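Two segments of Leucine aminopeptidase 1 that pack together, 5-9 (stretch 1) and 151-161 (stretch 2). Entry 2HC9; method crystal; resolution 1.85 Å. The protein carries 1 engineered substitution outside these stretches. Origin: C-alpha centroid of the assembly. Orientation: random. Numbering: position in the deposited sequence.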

# COMPACT_ATOMS: atom_id res chain seq x y z
N LEU A 5 -45.53 20.39 1.07
CA LEU A 5 -46.70 20.37 1.95
C LEU A 5 -47.28 18.98 1.88
O LEU A 5 -47.42 18.41 0.79
CB LEU A 5 -47.77 21.37 1.46
CG LEU A 5 -49.07 21.38 2.30
CD1 LEU A 5 -48.79 21.94 3.70
CD2 LEU A 5 -50.15 22.23 1.59
N VAL A 6 -47.62 18.43 3.04
CA VAL A 6 -48.27 17.14 3.11
C VAL A 6 -49.75 17.41 3.44
O VAL A 6 -50.06 18.14 4.38
CB VAL A 6 -47.64 16.24 4.22
CG1 VAL A 6 -48.35 14.87 4.26
CG2 VAL A 6 -46.13 16.06 3.98
N ARG A 7 -50.64 16.82 2.64
CA ARG A 7 -52.09 16.99 2.86
C ARG A 7 -52.80 15.68 3.09
O ARG A 7 -52.40 14.62 2.59
CB ARG A 7 -52.73 17.71 1.66
CG ARG A 7 -52.14 19.09 1.38
CD ARG A 7 -52.85 19.85 0.25
NE ARG A 7 -52.76 19.19 -1.04
CZ ARG A 7 -53.03 19.80 -2.20
NH1 ARG A 7 -53.39 21.08 -2.21
NH2 ARG A 7 -52.96 19.13 -3.35
N ASN A 8 -53.90 15.78 3.81
CA ASN A 8 -54.74 14.65 4.14
C ASN A 8 -55.79 14.52 3.05
O ASN A 8 -56.82 15.19 3.12
CB ASN A 8 -55.39 14.97 5.49
CG ASN A 8 -56.27 13.86 6.01
OD1 ASN A 8 -56.23 12.71 5.54
ND2 ASN A 8 -57.06 14.20 7.04
N GLY A 9 -55.52 13.71 2.02
CA GLY A 9 -56.46 13.51 0.90
C GLY A 9 -56.05 14.23 -0.38
O GLY A 9 -55.39 15.28 -0.33
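Stretch 2, residues 151-161: VCDKLTNEDAV

One asparagine side chain, that of Asn8 at the end of a strand, holds most of the polar contact between these two stretches, and it does so at the place where a loop becomes a helix. Its amide nitrogen donates to the side chain of the first helical residue: ND2 of Asn8 lies 3.2 Å from OD1 of Asn157, with a nearly straight angle of 167° at the hydrogen. The same ND2 is 3.0 Å from the backbone O of Leu155, but that bond is bent to 123° and is weak. Two ordered waters bind Asn8 OD1: water 1 lies 2.7 Å and water 2 lies 2.8 Å from Asn8 OD1. Water 1 also accepts from Cys152 N at 3.1 Å, and water 2 also lies 2.9 Å from Cys152 O, so Cys152, which has no direct hydrogen bond to the strand, is joined to Asn8 through water.

Stretch 2 makes a type I turn from Cys152 to Leu155, and then starts a helix at Asn157 that continues beyond Val161. Thr156 is the N-cap. Its OG1 accepts from Asp159 N at 3.0 Å, and its own N donates back to Asp159 OD2, also at 3.0 Å; this reciprocal pair fixes the helix start without calling on the strand. The bond from Ala160 N to Thr156 O, 3.2 Å, carries the backbone into the first turn.

The helix runs almost antiparallel to strand 5-8, at 167° between their N-to-C directions, and the axes approach to 7.2 Å. So close a pairing goes with a small residue at the interface: Ala160 points toward the strand, and its CB sits 3.5 Å from Val6 O and 4.3 Å from Arg7 CA. The nearest CA pair, Arg7 and Ala160, is 5.5 Å apart. The methyl thus rests on backbone rather than on a side chain of Arg7, whose CA-to-CB bond points away.

The strand alternates as expected, with Val6 and Asn8 toward stretch 2 and Arg7 between them turned away. Leu155 also points toward the strand, its CB 3.6 Å from Asn8 OD1, and is buried along with Val6 and Ala160. Gly9 ends stretch 1 with phi/psi of 105/150, where a CB would be jammed against the carbonyl O of Asn8. The rule to read here is a small residue for close packing, with an asparagine on the strand that bonds to an asparagine side chain at the helix start and, weakly, to a loop carbonyl.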

# COMPACT_ATOMS: atom_id res chain seq x y z
N VAL A 151 -53.52 9.40 0.78
CA VAL A 151 -54.84 8.76 0.74
C VAL A 151 -54.83 7.66 1.80
O VAL A 151 -54.30 6.55 1.58
CB VAL A 151 -55.11 8.14 -0.64
CG1 VAL A 151 -56.50 7.50 -0.67
CG2 VAL A 151 -54.99 9.21 -1.73
N CYS A 152 -55.38 8.00 2.96
CA CYS A 152 -55.38 7.11 4.12
C CYS A 152 -56.51 7.55 5.04
O CYS A 152 -56.51 8.69 5.51
CB CYS A 152 -54.03 7.17 4.86
SG CYS A 152 -53.96 6.20 6.41
N ASP A 153 -57.45 6.63 5.30
CA ASP A 153 -58.65 6.87 6.12
C ASP A 153 -58.36 7.51 7.48
O ASP A 153 -59.03 8.45 7.90
CB ASP A 153 -59.38 5.55 6.39
CG ASP A 153 -60.07 5.00 5.16
OD1 ASP A 153 -60.58 5.79 4.34
OD2 ASP A 153 -60.13 3.75 5.03
N LYS A 154 -57.38 6.95 8.18
CA LYS A 154 -57.17 7.27 9.58
C LYS A 154 -56.42 8.59 9.78
O LYS A 154 -56.42 9.15 10.88
CB LYS A 154 -56.42 6.12 10.25
CG LYS A 154 -57.28 4.91 10.55
CD LYS A 154 -56.47 3.83 11.23
CE LYS A 154 -57.32 2.59 11.46
NZ LYS A 154 -56.58 1.51 12.20
N LEU A 155 -55.76 9.10 8.74
CA LEU A 155 -54.96 10.32 8.90
C LEU A 155 -55.80 11.53 9.31
O LEU A 155 -56.88 11.77 8.77
CB LEU A 155 -54.17 10.59 7.62
CG LEU A 155 -52.92 11.46 7.72
CD1 LEU A 155 -51.74 10.66 8.32
CD2 LEU A 155 -52.58 11.97 6.33
N THR A 156 -55.30 12.29 10.28
CA THR A 156 -55.94 13.53 10.70
C THR A 156 -55.26 14.76 10.11
O THR A 156 -54.13 14.68 9.58
CB THR A 156 -55.97 13.68 12.24
OG1 THR A 156 -54.66 13.99 12.75
CG2 THR A 156 -56.51 12.40 12.91
N ASN A 157 -55.92 15.91 10.19
CA ASN A 157 -55.28 17.16 9.76
C ASN A 157 -54.05 17.52 10.61
O ASN A 157 -53.06 18.02 10.07
CB ASN A 157 -56.30 18.31 9.73
CG ASN A 157 -57.31 18.18 8.58
OD1 ASN A 157 -57.21 17.30 7.72
ND2 ASN A 157 -58.29 19.08 8.56
N GLU A 158 -54.09 17.23 11.91
CA GLU A 158 -52.93 17.42 12.76
C GLU A 158 -51.76 16.53 12.33
O GLU A 158 -50.61 16.96 12.32
CB GLU A 158 -53.29 17.15 14.23
CG GLU A 158 -52.07 17.28 15.16
CD GLU A 158 -52.42 17.22 16.65
OE1 GLU A 158 -53.51 16.72 17.03
OE2 GLU A 158 -51.57 17.69 17.45
N ASP A 159 -52.06 15.28 11.96
CA ASP A 159 -51.02 14.41 11.38
C ASP A 159 -50.34 15.05 10.17
O ASP A 159 -49.12 14.94 10.03
CB ASP A 159 -51.59 13.06 10.96
CG ASP A 159 -52.02 12.20 12.13
OD1 ASP A 159 -51.45 12.31 13.24
OD2 ASP A 159 -52.96 11.41 11.91
N ALA A 160 -51.12 15.71 9.31
CA ALA A 160 -50.57 16.28 8.09
C ALA A 160 -49.65 17.46 8.42
O ALA A 160 -48.62 17.66 7.76
CB ALA A 160 -51.67 16.68 7.11
N VAL A 161 -50.00 18.20 9.47
CA VAL A 161 -49.10 19.29 9.95
C VAL A 161 -47.78 18.67 10.41
O VAL A 161 -46.69 19.13 10.03
CB VAL A 161 -49.71 20.11 11.13
CG1 VAL A 161 -48.76 21.24 11.53
CG2 VAL A 161 -51.04 20.75 10.71
O HOH W 1 -56.16 10.91 3.53
O HOH W 2 -58.18 10.86 6.35